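Local coordinates for protein MAU2 chromatid cohesion factor homolog (Saccharomyces cerevisiae, PDB 4XDN) that partners SCC2 in the complex required to bring cohesin onto chromosomes and takes part in sister chromatid cohesion, at residues Y224-R229 and Q264-G269; T444-K449 and Q491-Q496. One frame throughout, in Å; residues are numbered along the deposited sequence.

Contact 1: Y224-R229 and Q264-G269; sequences YLLNER and QLCKDG
Cys-266 sits on the flat end of Arg-229. Its SG lies 3.5 Å above the guanidinium plane, over the centre of the group. SG is 3.6 Å from Arg-229 CZ, and Cys-266 CB comes to 3.5 Å from Arg-229 NH1. The thiol therefore meets the guanidinium from above its face, and no hydrogen bond crosses between the two segments. The Arg-229 chain gets there by folding at its second and third torsions (chi2 -59°, chi3 -127°), which carries the head across to the end of helix 250-266. Leu-226 adds a looser apolar touch, with CD2 4.2 Å from Cys-266 SG. Leu-226 also packs on Leu-259, Val-262 and Ile-263 of that helix. Beyond Cys-266 the contact opens out. Lys-267 is partly exposed and its chain runs off from segment 224-229. Asp-268 OD2 stays 6.8 Å from Arg-229 NH2, too far for a salt bridge, and is bonded instead to Asn-498. Both segments finish their helices in the same way, with Arg-229 and Asp-268 at the positive-phi position of a Schellman motif. The Arg-229 nitrogens NH1 and NH2 form salt bridges with Asp-494 and Glu-447. The chemistry implies a division of labour: carboxylates probably balance the buried charge, while the polarisable sulfur lies against a face of the cation.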
ATOM      1  N   TYR A 224       6.148  -5.543  -4.177  1.00 26.47           N
ATOM      2  CA  TYR A 224       5.937  -4.721  -5.365  1.00 30.03           C
ATOM      3  C   TYR A 224       4.698  -5.174  -6.135  1.00 30.63           C
ATOM      4  O   TYR A 224       3.882  -4.354  -6.550  1.00 31.16           O
ATOM      5  CB  TYR A 224       7.160  -4.766  -6.284  1.00 28.89           C
ATOM      6  CG  TYR A 224       6.831  -4.457  -7.727  1.00 28.75           C
ATOM      7  CD1 TYR A 224       6.674  -3.148  -8.161  1.00 26.59           C
ATOM      8  CD2 TYR A 224       6.670  -5.478  -8.655  1.00 29.13           C
ATOM      9  CE1 TYR A 224       6.369  -2.863  -9.478  1.00 27.48           C
ATOM     10  CE2 TYR A 224       6.363  -5.203  -9.974  1.00 29.79           C
ATOM     11  CZ  TYR A 224       6.213  -3.894 -10.380  1.00 29.29           C
ATOM     12  OH  TYR A 224       5.908  -3.621 -11.693  1.00 32.86           O
ATOM     13  N   LEU A 225       4.568  -6.483  -6.324  1.00 30.22           N
ATOM     14  CA  LEU A 225       3.447  -7.041  -7.073  1.00 30.63           C
ATOM     15  C   LEU A 225       2.126  -6.767  -6.359  1.00 29.70           C
ATOM     16  O   LEU A 225       1.130  -6.430  -6.995  1.00 30.08           O
ATOM     17  CB  LEU A 225       3.637  -8.547  -7.282  1.00 32.90           C
ATOM     18  CG  LEU A 225       4.807  -8.962  -8.181  1.00 33.78           C
ATOM     19  CD1 LEU A 225       5.027 -10.461  -8.105  1.00 33.71           C
ATOM     20  CD2 LEU A 225       4.574  -8.537  -9.626  1.00 35.04           C
ATOM     21  N   LEU A 226       2.125  -6.909  -5.037  1.00 28.00           N
ATOM     22  CA  LEU A 226       0.929  -6.645  -4.244  1.00 29.72           C
ATOM     23  C   LEU A 226       0.545  -5.167  -4.293  1.00 30.02           C
ATOM     24  O   LEU A 226      -0.640  -4.831  -4.350  1.00 31.90           O
ATOM     25  CB  LEU A 226       1.140  -7.084  -2.796  1.00 30.88           C
ATOM     26  CG  LEU A 226       1.092  -8.590  -2.535  1.00 31.38           C
ATOM     27  CD1 LEU A 226       1.587  -8.894  -1.129  1.00 33.35           C
ATOM     28  CD2 LEU A 226      -0.316  -9.134  -2.731  1.00 30.68           C
ATOM     29  N   ASN A 227       1.545  -4.290  -4.271  1.00 26.89           N
ATOM     30  CA  ASN A 227       1.306  -2.852  -4.370  1.00 26.73           C
ATOM     31  C   ASN A 227       0.623  -2.486  -5.681  1.00 28.75           C
ATOM     32  O   ASN A 227      -0.165  -1.540  -5.734  1.00 34.82           O
ATOM     33  CB  ASN A 227       2.619  -2.074  -4.248  1.00 27.81           C
ATOM     34  CG  ASN A 227       3.280  -2.248  -2.896  1.00 28.98           C
ATOM     35  OD1 ASN A 227       2.640  -2.662  -1.931  1.00 30.42           O
ATOM     36  ND2 ASN A 227       4.571  -1.934  -2.820  1.00 30.40           N
ATOM     37  N   GLU A 228       0.937  -3.237  -6.733  1.00 28.36           N
ATOM     38  CA  GLU A 228       0.365  -3.007  -8.058  1.00 30.19           C
ATOM     39  C   GLU A 228      -0.817  -3.938  -8.329  1.00 32.53           C
ATOM     40  O   GLU A 228      -1.460  -3.849  -9.377  1.00 33.77           O
ATOM     41  CB  GLU A 228       1.436  -3.203  -9.134  1.00 33.33           C
ATOM     42  CG  GLU A 228       2.607  -2.228  -9.049  1.00 36.56           C
ATOM     43  CD  GLU A 228       2.211  -0.797  -9.374  1.00 40.43           C
ATOM     44  OE1 GLU A 228       1.131  -0.588  -9.963  1.00 42.66           O
ATOM     45  OE2 GLU A 228       2.986   0.123  -9.039  1.00 41.07           O
ATOM     46  N   ARG A 229      -1.093  -4.825  -7.375  1.00 31.65           N
ATOM     47  CA  ARG A 229      -2.120  -5.854  -7.523  1.00 33.70           C
ATOM     48  C   ARG A 229      -1.891  -6.703  -8.771  1.00 35.27           C
ATOM     49  O   ARG A 229      -2.842  -7.171  -9.394  1.00 37.98           O
ATOM     50  CB  ARG A 229      -3.522  -5.226  -7.565  1.00 35.07           C
ATOM     51  CG  ARG A 229      -3.929  -4.508  -6.282  1.00 34.39           C
ATOM     52  CD  ARG A 229      -3.922  -5.438  -5.080  1.00 35.61           C
ATOM     53  NE  ARG A 229      -5.190  -5.399  -4.350  1.00 49.27           N
ATOM     54  CZ  ARG A 229      -6.115  -6.355  -4.369  1.00 58.05           C
ATOM     55  NH1 ARG A 229      -5.944  -7.465  -5.076  1.00 61.98           N
ATOM     56  NH2 ARG A 229      -7.225  -6.203  -3.664  1.00 62.97           N
ATOM     57  N   GLN A 264      -3.628 -13.090   1.447  1.00 38.36           N
ATOM     58  CA  GLN A 264      -4.923 -13.660   1.816  1.00 41.05           C
ATOM     59  C   GLN A 264      -6.013 -12.599   1.767  1.00 40.02           C
ATOM     60  O   GLN A 264      -7.144 -12.875   1.366  1.00 39.85           O
ATOM     61  CB  GLN A 264      -4.866 -14.285   3.213  1.00 42.02           C
ATOM     62  CG  GLN A 264      -3.992 -15.522   3.303  1.00 45.59           C
ATOM     63  CD  GLN A 264      -4.419 -16.607   2.336  1.00 48.09           C
ATOM     64  OE1 GLN A 264      -3.637 -17.043   1.492  1.00 50.81           O
ATOM     65  NE2 GLN A 264      -5.666 -17.048   2.453  1.00 48.27           N
ATOM     66  N   LEU A 265      -5.661 -11.384   2.172  1.00 36.81           N
ATOM     67  CA  LEU A 265      -6.598 -10.271   2.176  1.00 36.87           C
ATOM     68  C   LEU A 265      -7.021  -9.923   0.752  1.00 36.37           C
ATOM     69  O   LEU A 265      -8.203  -9.712   0.475  1.00 33.25           O
ATOM     70  CB  LEU A 265      -5.968  -9.057   2.863  1.00 39.26           C
ATOM     71  CG  LEU A 265      -6.890  -7.921   3.310  1.00 41.09           C
ATOM     72  CD1 LEU A 265      -7.905  -8.414   4.326  1.00 45.65           C
ATOM     73  CD2 LEU A 265      -6.078  -6.782   3.895  1.00 39.13           C
ATOM     74  N   CYS A 266      -6.049  -9.885  -0.153  1.00 36.24           N
ATOM     75  CA  CYS A 266      -6.300  -9.504  -1.537  1.00 38.81           C
ATOM     76  C   CYS A 266      -7.123 -10.551  -2.288  1.00 36.78           C
ATOM     77  O   CYS A 266      -7.861 -10.216  -3.216  1.00 33.70           O
ATOM     78  CB  CYS A 266      -4.974  -9.264  -2.262  1.00 40.51           C
ATOM     79  SG  CYS A 266      -4.125  -7.747  -1.747  1.00 40.90           S
ATOM     80  N   LYS A 267      -6.994 -11.810  -1.886  1.00 33.75           N
ATOM     81  CA  LYS A 267      -7.755 -12.896  -2.500  1.00 38.13           C
ATOM     82  C   LYS A 267      -8.980 -13.262  -1.660  1.00 39.21           C
ATOM     83  O   LYS A 267      -9.702 -14.206  -1.988  1.00 39.90           O
ATOM     84  CB  LYS A 267      -6.867 -14.126  -2.686  1.00 43.07           C
ATOM     85  CG  LYS A 267      -6.529 -14.839  -1.389  1.00 46.17           C
ATOM     86  CD  LYS A 267      -5.449 -15.892  -1.583  1.00 50.37           C
ATOM     87  CE  LYS A 267      -5.890 -16.977  -2.551  1.00 54.18           C
ATOM     88  NZ  LYS A 267      -4.939 -18.119  -2.564  1.00 58.85           N
ATOM     89  N   ASP A 268      -9.207 -12.508  -0.586  1.00 38.06           N
ATOM     90  CA  ASP A 268     -10.284 -12.791   0.357  1.00 38.31           C
ATOM     91  C   ASP A 268     -10.257 -14.254   0.802  1.00 39.11           C
ATOM     92  O   ASP A 268     -11.282 -14.936   0.818  1.00 38.60           O
ATOM     93  CB  ASP A 268     -11.644 -12.436  -0.255  1.00 38.76           C
ATOM     94  CG  ASP A 268     -11.970 -10.959  -0.127  1.00 39.35           C
ATOM     95  OD1 ASP A 268     -12.161 -10.495   1.017  1.00 38.52           O
ATOM     96  OD2 ASP A 268     -12.050 -10.268  -1.163  1.00 40.12           O
ATOM     97  N   GLY A 269      -9.066 -14.730   1.153  1.00 36.93           N
ATOM     98  CA  GLY A 269      -8.902 -16.070   1.683  1.00 40.10           C
ATOM     99  C   GLY A 269      -9.026 -16.075   3.194  1.00 42.14           C
ATOM    100  O   GLY A 269      -9.172 -15.022   3.816  1.00 42.35           O
TER

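Contact 2: T444-K449 and Q491-Q496; sequences TSSEVK and QETDLQ
The carboxylate of Glu-447 and the amide of Gln-496 are the flat groups here, and neither is stacked on a face across the contact. Glu-447 meets Leu-495 through its aliphatic part, with CG 4.4 Å from Leu-495 CD1. Its extended chain (chi1 -178°, chi2 177°) carries the carboxylate away from the leucine. There OE1 accepts a hydrogen bond from the backbone of a neighbouring chain of another protein, and OE2 is in a salt bridge with Arg-229. The Gln-496 amide works within its own loop. Its NE2 gives a bond of 2.8 Å to Thr-493 O that is nearly straight at 169°, and this acceptor lies in the amide plane. NE2 also gives a weak bond to Gln-491 O. These bonds close the 491-496 turn and probably help to fix its shape. At the start of helix 446-466 the Thr-493 methyl CG2 comes to 3.3 Å from Ser-446 OG. Thr-493 OG1 is instead bonded to Leu-490 O of helix 472-490. Ser-445 is the N-cap of helix 446-466, through a weak bond from Val-448 N. Trp-501 of helix 499-513 packs on both Glu-447 and Leu-495. A serine hydroxyl thus meets a threonine methyl, and Glu-447 CA and CG meet the leucine methyl CD1, with no hydrogen bond across. The Glu-447 and Gln-496 polar groups are committed elsewhere, and the interface rests on van der Waals contact.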
ATOM      1  N   THR A 444      -5.945   6.843  -9.657  1.00 57.63           N
ATOM      2  CA  THR A 444      -6.688   5.855  -8.886  1.00 54.80           C
ATOM      3  C   THR A 444      -6.265   4.429  -9.211  1.00 52.11           C
ATOM      4  O   THR A 444      -5.968   4.105 -10.359  1.00 53.92           O
ATOM      5  CB  THR A 444      -8.197   5.986  -9.131  1.00 58.14           C
ATOM      6  OG1 THR A 444      -8.502   5.616 -10.483  1.00 59.94           O
ATOM      7  CG2 THR A 444      -8.645   7.418  -8.878  1.00 60.54           C
ATOM      8  N   SER A 445      -6.248   3.581  -8.188  1.00 48.79           N
ATOM      9  CA  SER A 445      -5.908   2.175  -8.359  1.00 47.55           C
ATOM     10  C   SER A 445      -6.925   1.485  -9.257  1.00 46.75           C
ATOM     11  O   SER A 445      -8.058   1.947  -9.400  1.00 43.21           O
ATOM     12  CB  SER A 445      -5.846   1.469  -7.003  1.00 46.44           C
ATOM     13  OG  SER A 445      -7.140   1.338  -6.439  1.00 45.99           O
ATOM     14  N   SER A 446      -6.517   0.372  -9.856  1.00 47.88           N
ATOM     15  CA  SER A 446      -7.389  -0.380 -10.746  1.00 48.50           C
ATOM     16  C   SER A 446      -8.584  -0.943  -9.985  1.00 46.66           C
ATOM     17  O   SER A 446      -9.677  -1.059 -10.532  1.00 45.11           O
ATOM     18  CB  SER A 446      -6.611  -1.508 -11.428  1.00 52.19           C
ATOM     19  OG  SER A 446      -6.027  -2.374 -10.474  1.00 54.08           O
ATOM     20  N   GLU A 447      -8.371  -1.283  -8.717  1.00 46.03           N
ATOM     21  CA  GLU A 447      -9.432  -1.834  -7.881  1.00 42.40           C
ATOM     22  C   GLU A 447     -10.595  -0.854  -7.749  1.00 38.99           C
ATOM     23  O   GLU A 447     -11.758  -1.238  -7.878  1.00 36.63           O
ATOM     24  CB  GLU A 447      -8.884  -2.191  -6.499  1.00 43.75           C
ATOM     25  CG  GLU A 447      -9.904  -2.826  -5.566  1.00 44.95           C
ATOM     26  CD  GLU A 447      -9.298  -3.223  -4.236  1.00 45.88           C
ATOM     27  OE1 GLU A 447      -8.488  -2.440  -3.694  1.00 45.32           O
ATOM     28  OE2 GLU A 447      -9.628  -4.317  -3.732  1.00 46.17           O
ATOM     29  N   VAL A 448     -10.276   0.411  -7.492  1.00 37.28           N
ATOM     30  CA  VAL A 448     -11.289   1.451  -7.378  1.00 36.56           C
ATOM     31  C   VAL A 448     -11.947   1.692  -8.729  1.00 37.86           C
ATOM     32  O   VAL A 448     -13.169   1.837  -8.817  1.00 36.60           O
ATOM     33  CB  VAL A 448     -10.687   2.768  -6.847  1.00 37.57           C
ATOM     34  CG1 VAL A 448     -11.698   3.913  -6.922  1.00 36.35           C
ATOM     35  CG2 VAL A 448     -10.197   2.581  -5.418  1.00 37.89           C
ATOM     36  N   LYS A 449     -11.132   1.736  -9.780  1.00 39.20           N
ATOM     37  CA  LYS A 449     -11.639   1.891 -11.137  1.00 40.41           C
ATOM     38  C   LYS A 449     -12.655   0.809 -11.462  1.00 36.76           C
ATOM     39  O   LYS A 449     -13.680   1.070 -12.087  1.00 38.53           O
ATOM     40  CB  LYS A 449     -10.496   1.841 -12.154  1.00 44.18           C
ATOM     41  CG  LYS A 449      -9.640   3.090 -12.204  1.00 47.40           C
ATOM     42  CD  LYS A 449      -8.627   3.004 -13.334  1.00 49.88           C
ATOM     43  CE  LYS A 449      -7.879   4.311 -13.509  1.00 53.18           C
ATOM     44  NZ  LYS A 449      -7.005   4.293 -14.712  1.00 58.11           N
ATOM     45  N   GLN A 491      -8.153  -8.611 -16.109  1.00 50.89           N
ATOM     46  CA  GLN A 491      -7.237  -9.597 -16.667  1.00 52.83           C
ATOM     47  C   GLN A 491      -5.774  -9.289 -16.340  1.00 52.76           C
ATOM     48  O   GLN A 491      -4.915 -10.159 -16.463  1.00 54.04           O
ATOM     49  CB  GLN A 491      -7.436  -9.677 -18.182  1.00 57.93           C
ATOM     50  CG  GLN A 491      -6.819 -10.902 -18.835  1.00 63.25           C
ATOM     51  CD  GLN A 491      -7.272 -11.088 -20.272  1.00 68.11           C
ATOM     52  OE1 GLN A 491      -8.212 -10.436 -20.729  1.00 69.12           O
ATOM     53  NE2 GLN A 491      -6.604 -11.980 -20.994  1.00 71.69           N
ATOM     54  N   GLU A 492      -5.501  -8.057 -15.917  1.00 52.61           N
ATOM     55  CA  GLU A 492      -4.143  -7.636 -15.578  1.00 54.31           C
ATOM     56  C   GLU A 492      -3.982  -7.345 -14.082  1.00 50.56           C
ATOM     57  O   GLU A 492      -3.012  -6.709 -13.670  1.00 51.80           O
ATOM     58  CB  GLU A 492      -3.753  -6.404 -16.403  1.00 59.95           C
ATOM     59  CG  GLU A 492      -4.692  -5.215 -16.257  1.00 61.80           C
ATOM     60  CD  GLU A 492      -4.415  -4.119 -17.274  1.00 67.07           C
ATOM     61  OE1 GLU A 492      -3.931  -4.436 -18.382  1.00 70.79           O
ATOM     62  OE2 GLU A 492      -4.681  -2.938 -16.964  1.00 67.40           O
ATOM     63  N   THR A 493      -4.932  -7.822 -13.280  1.00 47.15           N
ATOM     64  CA  THR A 493      -4.858  -7.718 -11.822  1.00 44.58           C
ATOM     65  C   THR A 493      -5.026  -9.093 -11.184  1.00 43.40           C
ATOM     66  O   THR A 493      -5.432 -10.044 -11.851  1.00 45.65           O
ATOM     67  CB  THR A 493      -5.935  -6.770 -11.255  1.00 45.49           C
ATOM     68  OG1 THR A 493      -7.240  -7.256 -11.597  1.00 46.35           O
ATOM     69  CG2 THR A 493      -5.756  -5.363 -11.804  1.00 48.43           C
ATOM     70  N   ASP A 494      -4.724  -9.195  -9.891  1.00 40.97           N
ATOM     71  CA  ASP A 494      -4.866 -10.461  -9.176  1.00 40.60           C
ATOM     72  C   ASP A 494      -6.320 -10.710  -8.775  1.00 38.78           C
ATOM     73  O   ASP A 494      -6.651 -11.773  -8.254  1.00 38.89           O
ATOM     74  CB  ASP A 494      -3.968 -10.486  -7.934  1.00 42.12           C
ATOM     75  CG  ASP A 494      -4.430  -9.526  -6.853  1.00 43.09           C
ATOM     76  OD1 ASP A 494      -5.310  -9.903  -6.048  1.00 43.70           O
ATOM     77  OD2 ASP A 494      -3.910  -8.393  -6.802  1.00 44.34           O
ATOM     78  N   LEU A 495      -7.184  -9.729  -9.023  1.00 38.84           N
ATOM     79  CA  LEU A 495      -8.597  -9.846  -8.682  1.00 39.10           C
ATOM     80  C   LEU A 495      -9.281 -10.952  -9.479  1.00 39.65           C
ATOM     81  O   LEU A 495     -10.313 -11.477  -9.063  1.00 36.63           O
ATOM     82  CB  LEU A 495      -9.314  -8.517  -8.921  1.00 41.20           C
ATOM     83  CG  LEU A 495      -8.911  -7.359  -8.008  1.00 44.70           C
ATOM     84  CD1 LEU A 495      -9.567  -6.068  -8.471  1.00 48.01           C
ATOM     85  CD2 LEU A 495      -9.279  -7.656  -6.564  1.00 42.22           C
ATOM     86  N   GLN A 496      -8.706 -11.304 -10.624  1.00 41.95           N
ATOM     87  CA  GLN A 496      -9.246 -12.382 -11.445  1.00 45.92           C
ATOM     88  C   GLN A 496      -9.159 -13.714 -10.709  1.00 46.74           C
ATOM     89  O   GLN A 496      -9.810 -14.684 -11.091  1.00 48.70           O
ATOM     90  CB  GLN A 496      -8.501 -12.473 -12.779  1.00 47.98           C
ATOM     91  CG  GLN A 496      -7.042 -12.880 -12.646  1.00 48.73           C
ATOM     92  CD  GLN A 496      -6.291 -12.803 -13.961  1.00 53.15           C
ATOM     93  OE1 GLN A 496      -6.457 -13.655 -14.832  1.00 56.83           O
ATOM     94  NE2 GLN A 496      -5.459 -11.780 -14.110  1.00 52.16           N
TER

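How the contacts relate
The two contacts lie side by side, with centres about 10 Å apart, near the centre of the folded chain. They come in series: contact 1 joins the ends of helices 212-228 and 250-266, and contact 2 joins the start of helix 446-466 to the loop between helices 472-490 and 499-513. Arg-229 bridges them. Its NH1 is 2.7 Å from Asp-494 OD1, and its NH2 is 3.1 Å from Glu-447 OE2. Backbone hydrogen bonding also joins Arg-229 and Asp-494. Parts of the helical array far apart in sequence are thereby joined. Both contacts also touch the chain of another protein, consistent with a place on the binding surface for SCC2.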